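Local coordinates for protein nucleoporin NUP82 (Saccharomyces cerevisiae, PDB 3PBP) that serves, through this N-terminal domain and the rest of the chain, as a structural component of the nuclear pore complex that interacts with the nucleoporin NUP116, at residues A[86-91]-A[142-147]; A[36-41]-A[80-85]; A[310-315]-A[396-401]; A[289-294]-A[323-328]. The protein carries 1 engineered substitution. All coordinates share one frame; numbering follows the deposited sequence.

Contact 1 (A[86-91]-A[142-147]); sequences NEIFVM and IVVLKE
Ile88 reaches across to Ile142 and Val144, and this trio is the tight part of the contact. Its CD1 meets CG2 of Val144 tip to tip at 3.4 Å. Its other branch, CG2, lies 3.8 Å from CD1 of Ile142, again tip to tip. The first torsion of Ile88, -59°, directs CG2 toward Ile142, while CG1 with the extended second torsion carries CD1 to Val144. Ile142 sets its CG1 between N and carbonyl carbon (chi1 62°), and CD1 extends from there to Ile88.

Packing is looser at Val90, whose CG2 comes no nearer than 4.5 Å to CG2 of Ile142. That end is filled in by others: Phe112 of strand 110-115 touches both Val90 and Ile142. Phe132 and Phe154 close further round Ile142. The solvent side lies at the other end and on the far face. Glu147 is exposed and Glu87 is partly exposed. The side chain of Phe89 leaves the strand away from 142-147; its ring meets that of His113 edge-to-face.

The two strands run antiparallel, their axes 10.7 Å apart. That is the spacing of stacked sheets, not of paired neighbours. Between 86-91 and 142-147 the touching groups are all apolar; beside them NZ of Lys146 hydrogen-bonds OH of Tyr114. Strand 87-92 belongs to one four-stranded antiparallel sheet and strand 141-146 to the next, as where adjacent blades of a beta-propeller pack face to face.

Contact 2 (A[36-41]-A[80-85]); sequences VFIQDN and LCLFND
No flat group enters the contact of Val36 and Ile38 with Leu80; the two rings of these strands are turned elsewhere. Phe37 points away from 80-85. Phe83 lies against the ring of His70 with the planes at about 15°, and it also touches Ile127 and Val130. What meets is branched and aliphatic. CD1 of Leu80 is the shared point, approached tip to tip by two side chains. CD1 of Ile38 is 3.6 Å from it, and CG1 of Val36 is 4.1 Å from it. Leu80 holds CG anti to the carbonyl carbon (chi1 -71°), and the extended second torsion carries CD1 to a point touched by both Val36 and Ile38. Leu82 adds a looser touch, its CD2 lying 4.4 Å from CD1 of Ile38. All four residues are buried.

The strands run roughly the same way, 26° apart, with axes separated by 11.3 Å. They belong to different sheets, each being the second strand of its own. Trp95 flanks Val36 from a loop, and Ser73 and Val71 of strand 70-73 lie beside Leu80 and Leu82. Strand 79-83 is thus packed on both faces: Leu80 and Leu82 against strand 34-39, Cys81 and Phe83 against strand 127-132 of the following propeller blade.

Contact 3 (A[310-315]-A[396-401]); sequences GQNEIV and SINESD. Engineered in segment 396-401: Ser396 (natural residue Cys).
Asn312 turns its amide toward Ile397 and Asn398 through a chi1 of -77°, which sets CG anti to the carbonyl carbon. Ile397 answers with chi1 -66° and an extended second torsion, carrying CD1 out from the helix to the amide. The nearest atoms are OD1 of Asn312 and CD1 of Ile397, 4.0 Å apart. CG2 of Ile397 stands at 4.2 Å from the same oxygen, so the carbonyl end of the amide rests against both branches of the isoleucine. The nitrogen end of the amide approaches Asn398. ND2 of Asn312 lies 3.8 Å from OD1 of Asn398, and the two amide planes are 45° apart.

What joins the two asparagines is Asp308, whose OD2 accepts a hydrogen bond from ND2 of each. The contact thus ties the loop that leads into strand 313-319 of a propeller blade to the C-terminal turn of helix 387-399. That turn ends in a Schellman motif, with Ser400 at positive phi. The backbone N of Asp401 bonds back to O of Ser396, an engineered residue, over 3.2 Å.

OD1 of Asn312 accepts a hydrogen bond from a basic side chain of another protein's chain, and Ile397 also packs on a basic side chain there. With an alanine at Asn312, Asp308 would probably lose one of the two side-chain amides that bond its OD2, and the basic side chain of the other protein an acceptor. Phe328 of strand 323-329 borders Ile397 within the domain.

Contact 4 (A[289-294]-A[323-328]); sequences PFPGEL and SLILLF
The loop 289-294 passes over strand 323-328 with CA of Leu294 8.5 Å from CA of Ser323 and CA of Pro291 8.9 Å from CA of Ile325. A cis peptide bond precedes Pro289. Glu293 and Leu294 lie in a short 3-10 segment; a weak bond runs from N of Leu294 to O of Pro291.

Leu294 and Ile325 carry most of the contact. CD1 of Leu294 lies 3.7 Å from CG2 of Ile325, and the two side chains slide past each other in opposite directions. The second branch of Leu294, CD2, rests at 4.2 Å from CB of Ser323. Ile325 keeps CG2 anti to the carbonyl carbon, with CG1 between the backbone N and the carbonyl carbon (chi1 66°). That CG2 methyl is also the one approached by the proline ring, with CG of Pro291 4.5 Å away. Beyond the two segments, Phe319 and Arg353 flank Leu294, and Leu350 lies against Ile325.

The polar groups around this apolar patch turn to strand 347-355. OG of Ser323 hydrogen-bonds to NE of Arg353. OE1 of Glu293 forms salt bridges with Arg353 and Lys355, fixing the loop to the sheet by charge as well. Phe290 meets Tyr295 edge-to-face and packs on Lys98 of the NUP116 chain, in line with the known interaction of this region with that nucleoporin. The loop lies over a face of the sheet of strands 299-306, 313-319, 323-329 and 347-355, a beta-propeller blade with strand 286-288 added at its edge.

The four contacts form two pairs. Contacts 1 and 2, with centres 13 Å apart, meet because strands 79-83 and 87-92 are neighbours in one sheet. N of Phe89 lies 2.7 Å from O of Leu82, a probable hydrogen bond. Contacts 3 and 4 share another sheet, their centres 20 Å apart. There O of Val315 lies 2.8 Å from N of Leu327, also a probable hydrogen bond. In sequence their segments alternate. The pairs themselves do not touch: centres of contacts 1 and 3 are 34 Å apart, and those of contacts 2 and 3 37 Å, on opposite sides of the chain's centre. Other proteins of the assembly reach contacts 3 and 4, whereas contacts 1 and 2 are touched by none.

Contact 1 (A[86-91]-A[142-147])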
# COMPACT_ATOMS: atom_id res chain seq x y z
N ASN A 86 -18.20 -4.09 -7.12
CA ASN A 86 -19.15 -4.60 -6.16
C ASN A 86 -18.89 -5.98 -5.61
O ASN A 86 -19.16 -6.24 -4.44
CB ASN A 86 -20.55 -4.52 -6.78
CG ASN A 86 -21.63 -5.07 -5.86
OD1 ASN A 86 -21.82 -6.29 -5.75
ND2 ASN A 86 -22.33 -4.17 -5.17
N GLU A 87 -18.38 -6.88 -6.43
CA GLU A 87 -18.14 -8.24 -5.96
C GLU A 87 -16.82 -8.85 -6.39
O GLU A 87 -16.15 -8.36 -7.31
CB GLU A 87 -19.32 -9.12 -6.38
CG GLU A 87 -19.51 -9.23 -7.89
CD GLU A 87 -20.83 -9.91 -8.25
OE1 GLU A 87 -21.31 -10.75 -7.45
OE2 GLU A 87 -21.38 -9.60 -9.34
N ILE A 88 -16.45 -9.94 -5.72
CA ILE A 88 -15.21 -10.67 -5.98
C ILE A 88 -15.47 -12.18 -6.10
O ILE A 88 -16.17 -12.77 -5.27
CB ILE A 88 -14.20 -10.47 -4.81
CG1 ILE A 88 -13.87 -8.99 -4.62
CG2 ILE A 88 -12.92 -11.28 -5.07
CD1 ILE A 88 -13.03 -8.69 -3.37
N PHE A 89 -14.89 -12.80 -7.13
CA PHE A 89 -15.01 -14.24 -7.31
C PHE A 89 -13.61 -14.84 -7.35
O PHE A 89 -12.68 -14.23 -7.88
CB PHE A 89 -15.67 -14.61 -8.64
CG PHE A 89 -17.11 -14.25 -8.73
CD1 PHE A 89 -17.51 -12.96 -9.10
CD2 PHE A 89 -18.09 -15.22 -8.49
CE1 PHE A 89 -18.86 -12.63 -9.22
CE2 PHE A 89 -19.44 -14.90 -8.62
CZ PHE A 89 -19.82 -13.60 -8.99
N VAL A 90 -13.44 -16.03 -6.79
CA VAL A 90 -12.16 -16.69 -6.84
C VAL A 90 -12.39 -18.12 -7.34
O VAL A 90 -13.10 -18.91 -6.72
CB VAL A 90 -11.46 -16.71 -5.48
CG1 VAL A 90 -10.19 -17.54 -5.56
CG2 VAL A 90 -11.12 -15.29 -5.07
N MSE A 91 -11.79 -18.42 -8.50
CA MSE A 91 -11.93 -19.72 -9.12
C MSE A 91 -10.61 -20.47 -9.22
O MSE A 91 -9.56 -19.87 -9.42
CB MSE A 91 -12.52 -19.58 -10.50
CG MSE A 91 -13.97 -19.19 -10.46
SE MSE A 91 -14.68 -18.79 -12.21
CE MSE A 91 -16.08 -17.55 -11.71
N ILE A 142 -6.60 -12.81 -0.18
CA ILE A 142 -6.75 -11.71 -1.14
C ILE A 142 -6.82 -10.38 -0.40
O ILE A 142 -7.47 -10.25 0.64
CB ILE A 142 -8.00 -11.86 -2.06
CG1 ILE A 142 -9.29 -11.83 -1.24
CG2 ILE A 142 -7.88 -13.12 -2.90
CD1 ILE A 142 -10.53 -11.74 -2.09
N VAL A 143 -6.13 -9.40 -0.95
CA VAL A 143 -6.07 -8.08 -0.34
C VAL A 143 -7.00 -7.17 -1.12
O VAL A 143 -6.88 -7.06 -2.35
CB VAL A 143 -4.63 -7.56 -0.38
CG1 VAL A 143 -4.52 -6.23 0.35
CG2 VAL A 143 -3.72 -8.59 0.22
N VAL A 144 -7.93 -6.53 -0.43
CA VAL A 144 -8.89 -5.67 -1.09
C VAL A 144 -8.84 -4.21 -0.65
O VAL A 144 -8.98 -3.91 0.54
CB VAL A 144 -10.34 -6.22 -0.88
CG1 VAL A 144 -11.35 -5.34 -1.60
CG2 VAL A 144 -10.43 -7.66 -1.39
N LEU A 145 -8.62 -3.31 -1.61
CA LEU A 145 -8.59 -1.88 -1.34
C LEU A 145 -9.92 -1.28 -1.80
O LEU A 145 -10.33 -1.48 -2.96
CB LEU A 145 -7.44 -1.21 -2.09
CG LEU A 145 -7.50 0.32 -2.09
CD1 LEU A 145 -7.09 0.82 -0.71
CD2 LEU A 145 -6.59 0.90 -3.16
N LYS A 146 -10.59 -0.54 -0.92
CA LYS A 146 -11.88 0.08 -1.28
C LYS A 146 -11.76 1.61 -1.43
O LYS A 146 -10.74 2.20 -1.06
CB LYS A 146 -12.94 -0.27 -0.23
CG LYS A 146 -13.37 -1.73 -0.26
CD LYS A 146 -14.22 -2.09 0.96
CE LYS A 146 -14.74 -3.52 0.85
NZ LYS A 146 -15.24 -4.01 2.15
N GLU A 147 -12.80 2.26 -1.99
CA GLU A 147 -12.79 3.72 -2.13
C GLU A 147 -12.53 4.31 -0.76
O GLU A 147 -12.04 5.44 -0.61
CB GLU A 147 -14.14 4.21 -2.64
CG GLU A 147 -14.44 3.78 -4.05
CD GLU A 147 -13.31 4.13 -5.00
OE1 GLU A 147 -12.79 5.26 -4.90
OE2 GLU A 147 -12.95 3.27 -5.84

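Contact 2 (A[36-41]-A[80-85])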
# COMPACT_ATOMS: atom_id res chain seq x y z
N VAL A 36 -3.27 -19.90 -19.36
CA VAL A 36 -4.68 -19.81 -18.98
C VAL A 36 -5.28 -18.75 -19.89
O VAL A 36 -4.73 -17.65 -20.04
CB VAL A 36 -4.89 -19.42 -17.49
CG1 VAL A 36 -6.38 -19.26 -17.19
CG2 VAL A 36 -4.36 -20.52 -16.58
N PHE A 37 -6.41 -19.07 -20.50
CA PHE A 37 -7.08 -18.20 -21.45
C PHE A 37 -8.56 -18.06 -21.14
O PHE A 37 -9.27 -19.07 -21.07
CB PHE A 37 -6.89 -18.82 -22.84
CG PHE A 37 -7.36 -17.96 -23.98
CD1 PHE A 37 -6.69 -16.79 -24.31
CD2 PHE A 37 -8.44 -18.35 -24.76
CE1 PHE A 37 -7.09 -16.03 -25.41
CE2 PHE A 37 -8.84 -17.61 -25.85
CZ PHE A 37 -8.16 -16.44 -26.18
N ILE A 38 -9.03 -16.84 -20.92
CA ILE A 38 -10.45 -16.62 -20.62
C ILE A 38 -11.18 -15.95 -21.79
O ILE A 38 -10.73 -14.92 -22.32
CB ILE A 38 -10.65 -15.76 -19.35
CG1 ILE A 38 -10.07 -16.49 -18.14
CG2 ILE A 38 -12.14 -15.50 -19.13
CD1 ILE A 38 -10.36 -15.80 -16.84
N GLN A 39 -12.30 -16.53 -22.19
CA GLN A 39 -13.08 -16.03 -23.32
C GLN A 39 -14.50 -16.62 -23.31
O GLN A 39 -14.67 -17.85 -23.19
CB GLN A 39 -12.34 -16.38 -24.61
CG GLN A 39 -13.14 -16.41 -25.87
CD GLN A 39 -12.27 -16.79 -27.05
OE1 GLN A 39 -11.41 -16.01 -27.49
NE2 GLN A 39 -12.46 -18.01 -27.56
N ASP A 40 -15.50 -15.75 -23.42
CA ASP A 40 -16.91 -16.17 -23.40
C ASP A 40 -17.28 -16.88 -22.12
O ASP A 40 -18.04 -17.84 -22.13
CB ASP A 40 -17.24 -17.09 -24.57
CG ASP A 40 -17.14 -16.39 -25.92
OD1 ASP A 40 -17.46 -15.17 -25.97
OD2 ASP A 40 -16.75 -17.07 -26.91
N ASN A 41 -16.75 -16.39 -21.01
CA ASN A 41 -17.03 -16.99 -19.71
C ASN A 41 -16.58 -18.44 -19.61
O ASN A 41 -17.20 -19.24 -18.92
CB ASN A 41 -18.51 -16.88 -19.37
CG ASN A 41 -18.98 -15.44 -19.31
OD1 ASN A 41 -18.44 -14.63 -18.55
ND2 ASN A 41 -19.99 -15.12 -20.09
N LEU A 80 -7.68 -17.77 -9.98
CA LEU A 80 -8.07 -16.58 -10.73
C LEU A 80 -9.01 -15.79 -9.81
O LEU A 80 -9.76 -16.35 -9.01
CB LEU A 80 -8.81 -16.95 -12.01
CG LEU A 80 -7.97 -17.57 -13.11
CD1 LEU A 80 -8.89 -17.89 -14.28
CD2 LEU A 80 -6.85 -16.62 -13.55
N CYS A 81 -8.92 -14.47 -9.91
CA CYS A 81 -9.77 -13.61 -9.12
C CYS A 81 -10.44 -12.65 -10.07
O CYS A 81 -9.78 -11.84 -10.72
CB CYS A 81 -8.95 -12.84 -8.09
SG CYS A 81 -9.98 -11.86 -6.99
N LEU A 82 -11.77 -12.76 -10.18
CA LEU A 82 -12.54 -11.90 -11.07
C LEU A 82 -13.37 -10.97 -10.19
O LEU A 82 -14.07 -11.42 -9.27
CB LEU A 82 -13.44 -12.75 -11.98
CG LEU A 82 -12.71 -13.93 -12.64
CD1 LEU A 82 -12.71 -15.10 -11.67
CD2 LEU A 82 -13.37 -14.33 -13.94
N PHE A 83 -13.26 -9.66 -10.45
CA PHE A 83 -13.98 -8.69 -9.63
C PHE A 83 -14.32 -7.39 -10.32
O PHE A 83 -13.76 -7.04 -11.36
CB PHE A 83 -13.15 -8.36 -8.38
CG PHE A 83 -11.86 -7.63 -8.69
CD1 PHE A 83 -10.73 -8.33 -9.10
CD2 PHE A 83 -11.79 -6.24 -8.60
CE1 PHE A 83 -9.53 -7.65 -9.42
CE2 PHE A 83 -10.61 -5.55 -8.92
CZ PHE A 83 -9.48 -6.26 -9.33
N ASN A 84 -15.26 -6.67 -9.72
CA ASN A 84 -15.67 -5.37 -10.21
C ASN A 84 -15.77 -4.48 -8.98
O ASN A 84 -15.19 -4.79 -7.93
CB ASN A 84 -17.02 -5.44 -10.96
CG ASN A 84 -18.16 -5.98 -10.09
OD1 ASN A 84 -18.00 -6.28 -8.90
ND2 ASN A 84 -19.34 -6.11 -10.70
N ASP A 85 -16.49 -3.37 -9.08
CA ASP A 85 -16.58 -2.47 -7.93
C ASP A 85 -17.50 -3.00 -6.84
O ASP A 85 -17.55 -2.46 -5.73
CB ASP A 85 -17.08 -1.11 -8.41
CG ASP A 85 -18.45 -1.19 -9.05
OD1 ASP A 85 -18.64 -2.01 -9.99
OD2 ASP A 85 -19.35 -0.43 -8.63

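Contact 3 (A[310-315]-A[396-401])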
# COMPACT_ATOMS: atom_id res chain seq x y z
N GLY A 310 17.96 -12.14 -4.06
CA GLY A 310 18.04 -11.98 -2.62
C GLY A 310 17.09 -10.91 -2.11
O GLY A 310 17.43 -10.17 -1.18
N GLN A 311 15.91 -10.84 -2.72
CA GLN A 311 14.89 -9.86 -2.34
C GLN A 311 15.27 -8.40 -2.55
O GLN A 311 14.58 -7.51 -2.04
CB GLN A 311 14.48 -10.04 -0.88
CG GLN A 311 13.73 -11.31 -0.60
CD GLN A 311 13.34 -11.41 0.85
OE1 GLN A 311 13.68 -10.54 1.66
NE2 GLN A 311 12.62 -12.48 1.20
N ASN A 312 16.35 -8.13 -3.28
CA ASN A 312 16.74 -6.75 -3.54
C ASN A 312 15.84 -6.20 -4.66
O ASN A 312 15.71 -6.81 -5.73
CB ASN A 312 18.23 -6.66 -3.92
CG ASN A 312 19.15 -6.79 -2.70
OD1 ASN A 312 18.99 -6.10 -1.69
ND2 ASN A 312 20.14 -7.67 -2.81
N GLU A 313 15.20 -5.06 -4.39
CA GLU A 313 14.27 -4.45 -5.34
C GLU A 313 14.36 -2.95 -5.54
O GLU A 313 15.02 -2.22 -4.78
CB GLU A 313 12.85 -4.75 -4.89
CG GLU A 313 12.67 -4.47 -3.41
CD GLU A 313 11.23 -4.37 -2.99
OE1 GLU A 313 10.41 -5.14 -3.52
OE2 GLU A 313 10.93 -3.53 -2.12
N ILE A 314 13.65 -2.49 -6.55
CA ILE A 314 13.58 -1.09 -6.89
C ILE A 314 12.11 -0.73 -6.89
O ILE A 314 11.28 -1.45 -7.45
CB ILE A 314 14.19 -0.82 -8.28
CG1 ILE A 314 15.71 -0.95 -8.20
CG2 ILE A 314 13.82 0.58 -8.77
CD1 ILE A 314 16.35 -0.87 -9.54
N VAL A 315 11.77 0.38 -6.25
CA VAL A 315 10.39 0.83 -6.20
C VAL A 315 10.20 1.83 -7.32
O VAL A 315 10.98 2.76 -7.45
CB VAL A 315 10.07 1.52 -4.86
CG1 VAL A 315 8.62 1.97 -4.86
CG2 VAL A 315 10.34 0.57 -3.71
N SER A 396 27.44 -5.05 -5.55
CA SER A 396 28.07 -4.29 -4.48
C SER A 396 27.33 -4.47 -3.16
O SER A 396 27.96 -4.48 -2.10
CB SER A 396 28.18 -2.81 -4.87
OG SER A 396 26.93 -2.24 -5.15
N ILE A 397 26.01 -4.61 -3.21
CA ILE A 397 25.25 -4.79 -1.97
C ILE A 397 25.66 -6.12 -1.37
O ILE A 397 25.92 -6.23 -0.17
CB ILE A 397 23.71 -4.84 -2.20
CG1 ILE A 397 23.19 -3.49 -2.69
CG2 ILE A 397 23.01 -5.22 -0.90
CD1 ILE A 397 21.69 -3.46 -2.91
N ASN A 398 25.74 -7.14 -2.22
CA ASN A 398 26.10 -8.47 -1.77
C ASN A 398 27.59 -8.68 -1.52
O ASN A 398 27.97 -9.55 -0.73
CB ASN A 398 25.56 -9.51 -2.77
CG ASN A 398 24.02 -9.49 -2.87
OD1 ASN A 398 23.32 -9.50 -1.85
ND2 ASN A 398 23.50 -9.47 -4.09
N GLU A 399 28.43 -7.87 -2.16
CA GLU A 399 29.87 -8.00 -1.96
C GLU A 399 30.44 -6.88 -1.10
O GLU A 399 31.66 -6.72 -0.99
CB GLU A 399 30.59 -8.05 -3.30
CG GLU A 399 30.31 -9.32 -4.09
CD GLU A 399 30.97 -9.33 -5.45
OE1 GLU A 399 32.21 -9.19 -5.51
OE2 GLU A 399 30.25 -9.48 -6.46
N SER A 400 29.54 -6.10 -0.49
CA SER A 400 29.92 -4.99 0.39
C SER A 400 31.03 -4.11 -0.17
O SER A 400 31.88 -3.63 0.58
CB SER A 400 30.33 -5.53 1.77
OG SER A 400 29.23 -6.12 2.44
N ASP A 401 31.01 -3.89 -1.48
CA ASP A 401 32.02 -3.06 -2.13
C ASP A 401 31.36 -1.96 -2.95
O ASP A 401 30.74 -2.23 -3.98
CB ASP A 401 32.89 -3.92 -3.04
CG ASP A 401 34.15 -3.19 -3.52
OD1 ASP A 401 34.04 -2.02 -3.96
OD2 ASP A 401 35.24 -3.79 -3.47

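Contact 4 (A[289-294]-A[323-328])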
# COMPACT_ATOMS: atom_id res chain seq x y z
N PRO A 289 16.75 12.33 -3.30
CA PRO A 289 16.27 13.71 -3.36
C PRO A 289 15.06 13.85 -4.29
O PRO A 289 15.13 13.49 -5.46
CB PRO A 289 17.48 14.45 -3.91
CG PRO A 289 18.02 13.46 -4.92
CD PRO A 289 17.93 12.14 -4.18
N PHE A 290 13.95 14.37 -3.77
CA PHE A 290 12.75 14.53 -4.58
C PHE A 290 12.86 15.62 -5.64
O PHE A 290 13.17 16.77 -5.34
CB PHE A 290 11.55 14.84 -3.69
CG PHE A 290 10.25 14.77 -4.43
CD1 PHE A 290 9.80 13.56 -4.95
CD2 PHE A 290 9.50 15.91 -4.65
CE1 PHE A 290 8.62 13.48 -5.69
CE2 PHE A 290 8.32 15.85 -5.38
CZ PHE A 290 7.87 14.63 -5.91
N PRO A 291 12.58 15.27 -6.92
CA PRO A 291 12.63 16.18 -8.07
C PRO A 291 11.67 17.35 -7.90
O PRO A 291 10.47 17.15 -7.70
CB PRO A 291 12.22 15.29 -9.24
CG PRO A 291 12.61 13.92 -8.80
CD PRO A 291 12.18 13.92 -7.35
N GLY A 292 12.19 18.57 -8.00
CA GLY A 292 11.34 19.74 -7.85
C GLY A 292 10.14 19.84 -8.77
O GLY A 292 9.06 20.22 -8.34
N GLU A 293 10.32 19.49 -10.04
CA GLU A 293 9.22 19.58 -11.01
C GLU A 293 7.98 18.87 -10.54
O GLU A 293 6.87 19.41 -10.61
CB GLU A 293 9.60 18.96 -12.36
CG GLU A 293 10.89 19.44 -13.00
CD GLU A 293 10.98 19.02 -14.47
OE1 GLU A 293 10.82 17.82 -14.77
OE2 GLU A 293 11.21 19.90 -15.33
N LEU A 294 8.18 17.65 -10.07
CA LEU A 294 7.09 16.78 -9.63
C LEU A 294 6.15 17.31 -8.56
O LEU A 294 5.07 16.75 -8.34
CB LEU A 294 7.67 15.42 -9.21
CG LEU A 294 8.41 14.74 -10.38
CD1 LEU A 294 9.23 13.57 -9.88
CD2 LEU A 294 7.41 14.30 -11.44
N SER A 323 6.25 10.93 -16.16
CA SER A 323 7.58 10.71 -15.60
C SER A 323 7.61 9.47 -14.70
O SER A 323 6.57 9.00 -14.19
CB SER A 323 8.01 11.96 -14.82
OG SER A 323 9.41 11.99 -14.57
N LEU A 324 8.81 8.95 -14.49
CA LEU A 324 9.02 7.75 -13.68
C LEU A 324 10.19 7.98 -12.74
O LEU A 324 11.20 8.52 -13.16
CB LEU A 324 9.38 6.59 -14.60
CG LEU A 324 8.58 5.31 -14.53
CD1 LEU A 324 7.11 5.61 -14.73
CD2 LEU A 324 9.10 4.36 -15.59
N ILE A 325 10.05 7.61 -11.48
CA ILE A 325 11.19 7.75 -10.57
C ILE A 325 11.52 6.38 -10.00
O ILE A 325 10.67 5.71 -9.41
CB ILE A 325 10.94 8.78 -9.42
CG1 ILE A 325 9.84 8.31 -8.47
CG2 ILE A 325 10.60 10.12 -10.00
CD1 ILE A 325 9.75 9.13 -7.18
N LEU A 326 12.75 5.94 -10.21
CA LEU A 326 13.21 4.65 -9.73
C LEU A 326 13.85 4.90 -8.38
O LEU A 326 14.83 5.61 -8.27
CB LEU A 326 14.21 4.06 -10.73
CG LEU A 326 13.68 3.89 -12.16
CD1 LEU A 326 14.70 3.14 -13.00
CD2 LEU A 326 12.36 3.11 -12.13
N LEU A 327 13.28 4.30 -7.34
CA LEU A 327 13.76 4.48 -5.98
C LEU A 327 14.40 3.24 -5.38
O LEU A 327 14.15 2.13 -5.84
CB LEU A 327 12.59 4.91 -5.10
CG LEU A 327 11.67 5.99 -5.67
CD1 LEU A 327 10.45 6.19 -4.75
CD2 LEU A 327 12.45 7.26 -5.85
N PHE A 328 15.22 3.45 -4.35
CA PHE A 328 15.93 2.39 -3.65
C PHE A 328 15.84 2.61 -2.12
O PHE A 328 16.15 3.69 -1.62
CB PHE A 328 17.39 2.39 -4.08
CG PHE A 328 18.25 1.44 -3.31
CD1 PHE A 328 18.16 0.06 -3.53
CD2 PHE A 328 19.15 1.92 -2.36
CE1 PHE A 328 18.96 -0.84 -2.80
CE2 PHE A 328 19.94 1.04 -1.63
CZ PHE A 328 19.85 -0.34 -1.85